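Local coordinates for protein botulinum neurotoxin type G (Clostridium botulinum, PDB 3MPP) that binds nerve-cell surfaces through its receptor-binding domain and brings its zinc protease light chain into the host cytosol, at residues 24-29 with 48-53; 96-101 with 175-180; 362-367 with 417-422; 371-376 with 402-407. The protein carries 4 engineered substitutions. One frame throughout, in Å; residues are numbered along the deposited sequence. Where two conformers were deposited one is given.

Contact 1. Residues 24-29 with 48-53; sequences MNVGSD and SNITAH
Asn-25, which buries the most surface here, pairs with Thr-51 through its backbone. The two form an antiparallel hydrogen-bonded pair, in which Asn-25 N donates to Thr-51 O (3.0 Å) and Thr-51 N returns a bond to Asn-25 O (2.8 Å). Asn-25 O also receives the CA-H of Ile-50. The side chains of Asn-25 and Thr-51 emerge on the same face, where Asn-25 CB comes to the edge of the His-53 imidazole, 4.2 Å from NE2, while Thr-51 CG2 lies over one face of that ring. On the opposite face of the sheet Met-24, a poorly ordered side chain, bends at chi2 (-63°) and carries its sulfur across to the neighbouring strand, with SD 3.9 Å from Ala-52 CB. Val-26 and Ile-50 share that face more loosely, CG1 to CG1 at 4.4 Å. Past the paired residues, Gly-27 N extends the register by a nearly straight bond to Asn-49 O (2.8 Å, 175° at the hydrogen). Ser-48 closes the far end: OG stands anti to its own backbone N, chi1 -170°, and donates to Asp-29 O at 2.7 Å from above the carbonyl plane. That hydroxyl is also bonded to Asn-43 N. The arrangement is the border of a seven-stranded antiparallel sheet in the jelly-roll-like N-terminal half of the receptor-binding domain. Strand 23-26 is its outermost strand and 50-53 the next, followed by 181-187; Leu-5 of strand 3-10 and Leu-14 of strand 13-16 pack beneath the Met-24, Val-26, Ile-50 and Ala-52 face.

Contact 2. Residues 96-101 with 175-180; sequences CIKNDS and RINSSN
Asn-177 reaches from a loop to the tip of a beta hairpin, where Lys-98 to Ser-101 form a type I' turn between strands 90-98 and 103-108. Its amide nitrogen ND2 donates to Lys-98 O at 3.0 Å, arriving above the carbonyl plane, while Ser-101 N, which closes the turn, binds the same oxygen from the opposite face. Asn-177 CG, anti to the carbonyl carbon (chi1 -77°), is placed near the turn. The amide planes of Asn-177 and Asn-99 stand 81° apart. ND2 of Asn-99 meets ND2 of Asn-177 at 3.6 Å, a contact of two donors rather than a bond. Ser-101 points its hydroxyl at the loop backbone: Asn-177 N donates to Ser-101 OG at 2.8 Å, and Ile-117 O is a second partner of that hydroxyl, fixing its direction. Carbon packing backs this up, Ser-101 CB lying 3.7 Å from Asn-177 CB. The extended Lys-98 chain runs across the loop, CD passing 3.8 Å from Ser-178 O. Further down the strand Ser-179 faces Cys-96 and Lys-98, touching each through CB. The loop, which leads into strand 181-187, lies against the hairpin end at the surface of the N-terminal half of the receptor-binding domain. Ser-179 N is buried here and has no partner in the model. Ser-179 OG binds Asp-181 N and makes only a weak bond, 3.5 Å, to Ile-97 O; beside it, Cys-96 SG, anti to its own backbone N, rests 3.5 Å from Ser-179 O.

Contact 3. Residues 362-367 with 417-422; sequences NCQILC and GCNWQF
Asn-419 OD1 is gripped by Gln-364 NE2, at 2.9 Å, and by the hydroxyl of Tyr-356. The two amide side chains lie side by side, pointing the same way, with planes 80° apart; the Gln-364 chain bends at chi2 (78°), and its NE2 comes from above the plane of the acceptor carbonyl. The other end of that amide, OE1, takes the N-H of Tyr-355, which holds it against rotation. A second amide pair repeats the tilted approach: Gln-421 NE2 donates to Asn-362 OD1 at 2.9 Å from above its plane. Between the two pairs runs the only bridge, Cys-363 with Trp-420, antiparallel and hydrogen-bonded, Trp-420 N giving the straighter bond (168°). Then the chains diverge, and a water takes over, accepting from Ile-365 N and donating to Cys-418 O. On the apolar side Ile-365 CD1 sits over one face of the Trp-420 indole, 4.2 Å from the centre of its five-membered ring, while NE1 is held by Phe-377 O. Cys-363 SG lies at the edge of the Phe-422 ring, 3.7 Å from CE2. Phe-397 meets the Trp-420 ring and Tyr-240 the Phe-422 ring. All nine touching residues are buried, and the single bridge joins the chain at the start of strand 364-368 to strand 420-423 inside the beta-trefoil of the C-terminal receptor-binding subdomain.

Contact 4. Residues 371-376 with 402-407; sequences TKTFGL and WYLRRI
Leu-376 packs into the corner between Tyr-403 and Leu-404, and this is the firm part of the contact. Its CG lies 3.6 Å from Leu-404 CD2, the two leucines crossing at about a right angle, and its CB meets Tyr-403 CB at 3.9 Å. The Tyr-403 ring turns an edge to the strand: CD2 comes within 3.6 Å of Leu-376 O, near the ring plane. Tyr-403 OH is hydrogen-bonded to Ile-379 N farther along the same strand, so the phenol is held at its far end as well as at CB. Leu-404 CG is anti to the carbonyl carbon, chi1 -66°, and beyond it the two methyls divide, CD2 going to Leu-376 and CD1 toward Gly-375 CA (4.1 Å) and Thr-373. The approach of Thr-373 CG2 to Leu-404 CD1 is unusually short, but Thr-373 has a second conformer, so this closeness is doubtful; its OG1 bonds to Glu-368. Toward solvent the contact thins out. Leu-404 is partly exposed, and the exposed Trp-402 makes no contact with segment 371-376; its CD1 lies over one face of the Tyr-403 ring, toward the rim, and its side chain also touches Arg-415. Trp-402 and Tyr-403 belong to the inferred host ganglioside-binding motif, Trp-402 being the inferred ganglioside-binding site, so the contact adjoins that motif. In the trefoil, strand 373-382 lies between strands 364-368 and 394-400, with Leu-366 touching Leu-376 and Thr-373; the 3-10 segment that includes 402-404 packs over the start of 373-382, ahead of helix 411-414.

In the fold
The four contacts fall into two pairs, one in each half of the receptor-binding domain. Contacts 1 and 2, with centres about 19 Å apart, join strands and a loop of one sheet in the N-terminal subdomain. Contacts 3 and 4, about 13 Å apart between centres, touch within the trefoil: Cys-418 SG packs 3.5 Å from Tyr-403 CD1, and strands 364-368 and 373-382 are neighbours. Contact 3 comes near the inferred ganglioside site at Cys-418, whose side chain is about 7 Å from that of Trp-402. Contacts 1 and 2 are remote from it, their centres about 51 and 58 Å from that of contact 4.

Contact 1. Residues 24-29 with 48-53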
# COMPACT_ATOMS: atom_id res chain seq x y z
N MET A 24 -18.15 -17.36 -12.65
CA MET A 24 -17.64 -17.23 -11.28
C MET A 24 -18.55 -17.85 -10.23
O MET A 24 -19.74 -17.57 -10.17
CB MET A 24 -17.43 -15.75 -10.93
CG MET A 24 -16.63 -14.96 -11.95
SD MET A 24 -14.96 -15.60 -12.10
CE MET A 24 -14.53 -15.04 -13.75
N ASN A 25 -17.97 -18.70 -9.38
CA ASN A 25 -18.69 -19.23 -8.22
C ASN A 25 -18.06 -18.66 -6.94
O ASN A 25 -16.85 -18.78 -6.74
CB ASN A 25 -18.64 -20.76 -8.21
CG ASN A 25 -19.74 -21.38 -7.37
OD1 ASN A 25 -20.08 -20.88 -6.30
ND2 ASN A 25 -20.30 -22.49 -7.86
N VAL A 26 -18.88 -18.05 -6.09
CA VAL A 26 -18.38 -17.35 -4.90
C VAL A 26 -19.01 -17.87 -3.62
O VAL A 26 -20.24 -17.87 -3.47
CB VAL A 26 -18.67 -15.84 -4.98
CG1 VAL A 26 -18.08 -15.12 -3.78
CG2 VAL A 26 -18.13 -15.25 -6.28
N GLY A 27 -18.16 -18.30 -2.69
CA GLY A 27 -18.63 -18.80 -1.41
C GLY A 27 -19.27 -17.69 -0.60
O GLY A 27 -19.16 -16.52 -0.95
N SER A 28 -19.90 -18.06 0.51
CA SER A 28 -20.60 -17.10 1.35
C SER A 28 -19.69 -16.35 2.32
O SER A 28 -20.12 -15.38 2.95
CB SER A 28 -21.70 -17.81 2.13
OG SER A 28 -21.15 -18.81 2.97
N ASP A 29 -18.44 -16.79 2.46
CA ASP A 29 -17.51 -16.19 3.43
C ASP A 29 -16.41 -15.36 2.74
O ASP A 29 -15.29 -15.25 3.24
CB ASP A 29 -16.89 -17.27 4.34
CG ASP A 29 -16.11 -16.68 5.53
OD1 ASP A 29 -16.55 -15.67 6.11
OD2 ASP A 29 -15.05 -17.25 5.87
N SER A 48 -15.00 -19.55 2.23
CA SER A 48 -14.38 -18.33 1.74
C SER A 48 -13.59 -18.69 0.49
O SER A 48 -12.38 -18.93 0.54
CB SER A 48 -13.42 -17.75 2.79
OG SER A 48 -13.02 -16.44 2.40
N ASN A 49 -14.28 -18.76 -0.63
CA ASN A 49 -13.63 -19.20 -1.85
C ASN A 49 -14.26 -18.59 -3.10
O ASN A 49 -15.42 -18.18 -3.09
CB ASN A 49 -13.67 -20.72 -1.95
CG ASN A 49 -15.06 -21.24 -2.31
OD1 ASN A 49 -15.95 -21.30 -1.46
ND2 ASN A 49 -15.25 -21.57 -3.58
N ILE A 50 -13.47 -18.54 -4.16
CA ILE A 50 -13.94 -18.13 -5.48
C ILE A 50 -13.37 -19.12 -6.46
O ILE A 50 -12.18 -19.44 -6.40
CB ILE A 50 -13.41 -16.75 -5.87
CG1 ILE A 50 -13.91 -15.68 -4.90
CG2 ILE A 50 -13.81 -16.41 -7.32
CD1 ILE A 50 -13.29 -14.32 -5.14
N THR A 51 -14.21 -19.61 -7.36
CA THR A 51 -13.73 -20.44 -8.46
C THR A 51 -14.01 -19.71 -9.76
O THR A 51 -15.14 -19.27 -10.02
CB THR A 51 -14.39 -21.83 -8.47
OG1 THR A 51 -14.00 -22.56 -7.30
CG2 THR A 51 -13.95 -22.62 -9.69
N ALA A 52 -12.98 -19.53 -10.57
CA ALA A 52 -13.17 -19.04 -11.93
C ALA A 52 -13.30 -20.25 -12.85
O ALA A 52 -12.35 -21.01 -13.02
CB ALA A 52 -12.01 -18.17 -12.36
N HIS A 53 -14.50 -20.45 -13.39
CA HIS A 53 -14.74 -21.54 -14.33
C HIS A 53 -14.56 -21.02 -15.75
O HIS A 53 -15.35 -20.21 -16.23
CB HIS A 53 -16.15 -22.13 -14.16
CG HIS A 53 -16.36 -22.87 -12.87
ND1 HIS A 53 -16.12 -24.22 -12.74
CD2 HIS A 53 -16.81 -22.45 -11.67
CE1 HIS A 53 -16.40 -24.60 -11.51
NE2 HIS A 53 -16.82 -23.54 -10.84

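Contact 2. Residues 96-101 with 175-180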
# COMPACT_ATOMS: atom_id res chain seq x y z
N CYS A 96 -4.27 -23.61 -9.90
CA CYS A 96 -4.83 -24.11 -11.14
C CYS A 96 -4.21 -25.49 -11.36
O CYS A 96 -3.17 -25.62 -12.01
CB CYS A 96 -4.47 -23.17 -12.29
SG CYS A 96 -5.32 -23.49 -13.84
N ILE A 97 -4.86 -26.50 -10.81
CA ILE A 97 -4.26 -27.82 -10.64
C ILE A 97 -5.22 -28.89 -11.12
O ILE A 97 -6.43 -28.77 -10.97
CB ILE A 97 -3.95 -28.10 -9.16
CG1 ILE A 97 -2.95 -27.07 -8.60
CG2 ILE A 97 -3.49 -29.55 -8.95
CD1 ILE A 97 -1.51 -27.37 -8.94
N LYS A 98 -4.66 -29.95 -11.70
CA LYS A 98 -5.45 -31.07 -12.17
C LYS A 98 -4.59 -32.32 -12.10
O LYS A 98 -3.46 -32.33 -12.60
CB LYS A 98 -5.90 -30.81 -13.60
CG LYS A 98 -6.63 -31.96 -14.26
CD LYS A 98 -6.87 -31.62 -15.71
CE LYS A 98 -7.35 -32.81 -16.49
NZ LYS A 98 -7.12 -32.60 -17.94
N ASN A 99 -5.12 -33.37 -11.48
CA ASN A 99 -4.35 -34.58 -11.25
C ASN A 99 -3.00 -34.26 -10.59
O ASN A 99 -1.96 -34.80 -10.97
CB ASN A 99 -4.12 -35.34 -12.56
CG ASN A 99 -5.42 -35.66 -13.28
OD1 ASN A 99 -6.25 -36.41 -12.78
ND2 ASN A 99 -5.58 -35.11 -14.48
N ASP A 100 -3.04 -33.35 -9.62
CA ASP A 100 -1.86 -32.98 -8.84
C ASP A 100 -0.83 -32.19 -9.64
O ASP A 100 0.28 -31.97 -9.17
CB ASP A 100 -1.21 -34.22 -8.22
CG ASP A 100 -2.09 -34.88 -7.19
OD1 ASP A 100 -2.71 -34.15 -6.40
OD2 ASP A 100 -2.16 -36.13 -7.17
N SER A 101 -1.21 -31.77 -10.84
CA SER A 101 -0.30 -31.03 -11.71
C SER A 101 -0.90 -29.71 -12.20
O SER A 101 -2.07 -29.64 -12.58
CB SER A 101 0.12 -31.89 -12.90
OG SER A 101 0.85 -31.13 -13.84
N ARG A 175 5.81 -32.69 -17.92
CA ARG A 175 4.68 -31.92 -18.43
C ARG A 175 3.81 -31.37 -17.31
O ARG A 175 3.61 -32.03 -16.28
CB ARG A 175 3.85 -32.78 -19.39
CG ARG A 175 2.93 -31.99 -20.30
CD ARG A 175 1.59 -31.70 -19.63
NE ARG A 175 1.00 -30.45 -20.10
CZ ARG A 175 0.39 -30.30 -21.27
NH1 ARG A 175 0.28 -31.33 -22.10
NH2 ARG A 175 -0.12 -29.12 -21.61
N ILE A 176 3.29 -30.16 -17.51
CA ILE A 176 2.45 -29.50 -16.50
C ILE A 176 1.01 -29.38 -16.99
O ILE A 176 0.73 -28.68 -17.97
CB ILE A 176 2.96 -28.08 -16.17
CG1 ILE A 176 4.49 -28.06 -16.04
CG2 ILE A 176 2.31 -27.57 -14.88
CD1 ILE A 176 5.02 -28.83 -14.86
N ASN A 177 0.10 -30.05 -16.29
CA ASN A 177 -1.32 -30.01 -16.63
C ASN A 177 -1.94 -28.61 -16.58
O ASN A 177 -1.50 -27.75 -15.80
CB ASN A 177 -2.12 -30.95 -15.72
CG ASN A 177 -1.97 -32.42 -16.11
OD1 ASN A 177 -1.28 -32.75 -17.08
ND2 ASN A 177 -2.61 -33.30 -15.35
N SER A 178 -2.95 -28.39 -17.41
CA SER A 178 -3.71 -27.15 -17.38
C SER A 178 -5.13 -27.43 -16.92
O SER A 178 -5.77 -28.38 -17.38
CB SER A 178 -3.73 -26.50 -18.77
OG SER A 178 -4.51 -27.26 -19.67
N SER A 179 -5.63 -26.61 -16.00
CA SER A 179 -6.98 -26.80 -15.48
C SER A 179 -7.95 -25.71 -15.96
O SER A 179 -7.55 -24.58 -16.24
CB SER A 179 -6.96 -26.85 -13.95
OG SER A 179 -8.24 -27.13 -13.43
N ASN A 180 -9.22 -26.08 -16.06
CA ASN A 180 -10.27 -25.13 -16.43
C ASN A 180 -10.68 -24.25 -15.25
O ASN A 180 -11.30 -23.20 -15.44
CB ASN A 180 -11.50 -25.88 -16.95
CG ASN A 180 -11.24 -26.61 -18.25
OD1 ASN A 180 -10.63 -26.07 -19.17
ND2 ASN A 180 -11.70 -27.85 -18.33

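Contact 3. Residues 362-367 with 417-422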
# COMPACT_ATOMS: atom_id res chain seq x y z
N ASN A 362 2.95 8.25 -1.51
CA ASN A 362 3.30 9.56 -0.97
C ASN A 362 2.49 10.70 -1.57
O ASN A 362 1.98 10.60 -2.68
CB ASN A 362 4.78 9.83 -1.21
CG ASN A 362 5.67 8.83 -0.52
OD1 ASN A 362 5.75 8.79 0.71
ND2 ASN A 362 6.33 7.98 -1.31
N CYS A 363 2.39 11.80 -0.84
CA CYS A 363 1.73 12.99 -1.34
C CYS A 363 2.40 14.20 -0.71
O CYS A 363 3.19 14.06 0.23
CB CYS A 363 0.23 12.97 -1.01
SG CYS A 363 -0.10 13.03 0.77
N GLN A 364 2.12 15.38 -1.25
CA GLN A 364 2.69 16.63 -0.74
C GLN A 364 1.55 17.53 -0.29
O GLN A 364 0.42 17.38 -0.76
CB GLN A 364 3.48 17.35 -1.85
CG GLN A 364 4.68 16.55 -2.40
CD GLN A 364 4.28 15.46 -3.39
OE1 GLN A 364 3.40 15.66 -4.24
NE2 GLN A 364 4.93 14.31 -3.28
N ILE A 365 1.84 18.46 0.62
CA ILE A 365 0.80 19.37 1.10
C ILE A 365 1.24 20.81 0.83
O ILE A 365 2.27 21.24 1.34
CB ILE A 365 0.52 19.18 2.60
CG1 ILE A 365 0.20 17.71 2.89
CG2 ILE A 365 -0.64 20.10 3.06
CD1 ILE A 365 0.58 17.23 4.27
N LEU A 366 0.45 21.51 0.02
CA LEU A 366 0.74 22.85 -0.45
C LEU A 366 -0.17 23.86 0.24
O LEU A 366 -1.31 23.55 0.59
CB LEU A 366 0.53 22.90 -1.97
CG LEU A 366 0.45 24.25 -2.69
CD1 LEU A 366 1.78 24.97 -2.67
CD2 LEU A 366 -0.05 24.09 -4.14
N CYS A 367 0.33 25.07 0.46
CA CYS A 367 -0.52 26.19 0.84
C CYS A 367 -0.24 27.39 -0.04
O CYS A 367 0.91 27.82 -0.17
CB CYS A 367 -0.33 26.57 2.31
SG CYS A 367 -1.50 27.82 2.91
N GLY A 417 11.83 15.11 2.32
CA GLY A 417 11.17 15.62 3.52
C GLY A 417 9.77 16.23 3.36
O GLY A 417 9.08 16.47 4.35
N CYS A 418 9.37 16.52 2.13
CA CYS A 418 8.03 17.05 1.89
C CYS A 418 7.09 15.97 1.40
O CYS A 418 6.01 16.27 0.91
CB CYS A 418 8.06 18.18 0.84
SG CYS A 418 8.97 17.76 -0.68
N ASN A 419 7.49 14.71 1.54
CA ASN A 419 6.61 13.62 1.09
C ASN A 419 6.03 12.92 2.29
O ASN A 419 6.77 12.44 3.15
CB ASN A 419 7.38 12.63 0.21
CG ASN A 419 7.94 13.28 -1.02
OD1 ASN A 419 7.32 14.18 -1.59
ND2 ASN A 419 9.13 12.85 -1.44
N TRP A 420 4.70 12.83 2.32
CA TRP A 420 3.98 12.30 3.47
C TRP A 420 3.09 11.14 3.10
O TRP A 420 2.65 11.02 1.95
CB TRP A 420 3.09 13.41 4.05
CG TRP A 420 3.84 14.67 4.48
CD1 TRP A 420 4.05 15.80 3.73
CD2 TRP A 420 4.46 14.92 5.76
NE1 TRP A 420 4.77 16.73 4.47
CE2 TRP A 420 5.03 16.22 5.71
CE3 TRP A 420 4.60 14.17 6.94
CZ2 TRP A 420 5.71 16.79 6.80
CZ3 TRP A 420 5.28 14.74 8.02
CH2 TRP A 420 5.84 16.03 7.93
N GLN A 421 2.81 10.28 4.09
CA GLN A 421 1.75 9.30 3.96
C GLN A 421 0.85 9.34 5.18
O GLN A 421 1.31 9.65 6.29
CB GLN A 421 2.32 7.89 3.77
CG GLN A 421 3.18 7.76 2.50
CD GLN A 421 3.71 6.35 2.31
OE1 GLN A 421 3.02 5.38 2.60
NE2 GLN A 421 4.94 6.24 1.79
N PHE A 422 -0.42 9.05 4.97
CA PHE A 422 -1.40 9.04 6.04
C PHE A 422 -1.70 7.59 6.47
O PHE A 422 -2.01 6.74 5.63
CB PHE A 422 -2.68 9.74 5.57
CG PHE A 422 -2.52 11.25 5.37
CD1 PHE A 422 -2.74 12.13 6.43
CD2 PHE A 422 -2.14 11.77 4.15
CE1 PHE A 422 -2.60 13.51 6.26
CE2 PHE A 422 -2.00 13.17 3.96
CZ PHE A 422 -2.23 14.03 5.03
O HOH W 1 4.49 18.49 1.47

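Contact 4. Residues 371-376 with 402-407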
# COMPACT_ATOMS: atom_id res chain seq x y z
N THR A 371 -2.08 34.03 -5.37
CA THR A 371 -0.95 34.37 -6.21
C THR A 371 0.30 34.26 -5.35
O THR A 371 1.43 34.37 -5.84
CB THR A 371 -1.08 35.80 -6.77
OG1 THR A 371 -0.09 36.03 -7.77
CG2 THR A 371 -0.92 36.83 -5.65
N LYS A 372 0.09 34.03 -4.06
CA LYS A 372 1.17 33.88 -3.10
C LYS A 372 1.30 32.41 -2.70
O LYS A 372 0.36 31.83 -2.15
CB LYS A 372 0.90 34.75 -1.87
CG LYS A 372 2.15 35.36 -1.23
CD LYS A 372 3.08 34.29 -0.66
CE LYS A 372 4.32 34.92 -0.02
NZ LYS A 372 5.18 33.91 0.67
N THR A 373 2.46 31.82 -2.97
CA THR A 373 2.73 30.44 -2.60
C THR A 373 3.53 30.44 -1.30
O THR A 373 4.54 31.13 -1.19
CB THR A 373 3.53 29.70 -3.70
OG1 THR A 373 2.84 29.80 -4.95
CG2 THR A 373 3.72 28.24 -3.34
N PHE A 374 3.08 29.68 -0.31
CA PHE A 374 3.77 29.65 0.98
C PHE A 374 4.77 28.49 1.11
O PHE A 374 5.60 28.48 2.01
CB PHE A 374 2.77 29.68 2.15
CG PHE A 374 1.90 30.90 2.15
CD1 PHE A 374 2.44 32.14 2.45
CD2 PHE A 374 0.56 30.82 1.84
CE1 PHE A 374 1.65 33.28 2.44
CE2 PHE A 374 -0.24 31.96 1.83
CZ PHE A 374 0.31 33.19 2.13
N GLY A 375 4.67 27.53 0.20
CA GLY A 375 5.57 26.39 0.20
C GLY A 375 4.86 25.06 0.43
O GLY A 375 3.63 24.99 0.37
N LEU A 376 5.65 24.01 0.66
CA LEU A 376 5.12 22.68 0.96
C LEU A 376 5.37 22.36 2.44
O LEU A 376 6.34 22.87 3.03
CB LEU A 376 5.80 21.63 0.07
CG LEU A 376 5.60 21.78 -1.45
CD1 LEU A 376 6.29 20.60 -2.23
CD2 LEU A 376 4.12 21.86 -1.75
N TRP A 402 11.65 26.02 0.34
CA TRP A 402 12.80 25.22 -0.08
C TRP A 402 12.37 24.04 -0.95
O TRP A 402 13.06 23.66 -1.91
CB TRP A 402 13.56 24.72 1.15
CG TRP A 402 14.44 23.51 0.95
CD1 TRP A 402 14.21 22.25 1.42
CD2 TRP A 402 15.70 23.45 0.25
NE1 TRP A 402 15.23 21.41 1.05
CE2 TRP A 402 16.16 22.13 0.33
CE3 TRP A 402 16.47 24.39 -0.44
CZ2 TRP A 402 17.36 21.71 -0.25
CZ3 TRP A 402 17.67 23.98 -1.02
CH2 TRP A 402 18.10 22.66 -0.91
N TYR A 403 11.21 23.49 -0.63
CA TYR A 403 10.70 22.30 -1.32
C TYR A 403 10.18 22.59 -2.73
O TYR A 403 9.97 21.67 -3.52
CB TYR A 403 9.62 21.63 -0.49
CG TYR A 403 10.10 21.10 0.85
CD1 TYR A 403 11.07 20.10 0.93
CD2 TYR A 403 9.56 21.59 2.03
CE1 TYR A 403 11.48 19.61 2.16
CE2 TYR A 403 9.97 21.12 3.26
CZ TYR A 403 10.92 20.12 3.32
OH TYR A 403 11.29 19.67 4.56
N LEU A 404 9.99 23.87 -3.06
CA LEU A 404 9.53 24.25 -4.39
C LEU A 404 10.69 24.66 -5.30
O LEU A 404 10.49 24.90 -6.49
CB LEU A 404 8.51 25.40 -4.31
CG LEU A 404 7.19 25.01 -3.64
CD1 LEU A 404 6.19 26.09 -3.82
CD2 LEU A 404 6.67 23.72 -4.25
N ARG A 405 11.89 24.77 -4.74
CA ARG A 405 13.05 25.15 -5.54
C ARG A 405 13.42 24.10 -6.58
O ARG A 405 13.50 22.90 -6.28
CB ARG A 405 14.25 25.48 -4.64
CG ARG A 405 13.98 26.71 -3.77
CD ARG A 405 15.23 27.20 -3.06
NE ARG A 405 16.30 27.58 -3.97
CZ ARG A 405 17.46 28.08 -3.55
NH1 ARG A 405 17.65 28.26 -2.25
NH2 ARG A 405 18.42 28.41 -4.42
N ARG A 406 13.64 24.56 -7.80
CA ARG A 406 14.01 23.69 -8.91
C ARG A 406 15.53 23.64 -8.93
O ARG A 406 16.17 24.16 -9.83
CB ARG A 406 13.48 24.25 -10.23
CG ARG A 406 11.97 24.53 -10.25
CD ARG A 406 11.18 23.58 -9.36
NE ARG A 406 11.49 22.17 -9.59
CZ ARG A 406 11.15 21.19 -8.76
NH1 ARG A 406 10.50 21.45 -7.63
NH2 ARG A 406 11.48 19.94 -9.05
N ILE A 407 16.09 23.01 -7.89
CA ILE A 407 17.53 22.94 -7.70
C ILE A 407 18.22 22.22 -8.86
O ILE A 407 19.29 22.62 -9.30
CB ILE A 407 17.84 22.24 -6.36
CG1 ILE A 407 17.16 23.01 -5.21
CG2 ILE A 407 19.33 22.14 -6.13
CD1 ILE A 407 16.88 22.17 -4.00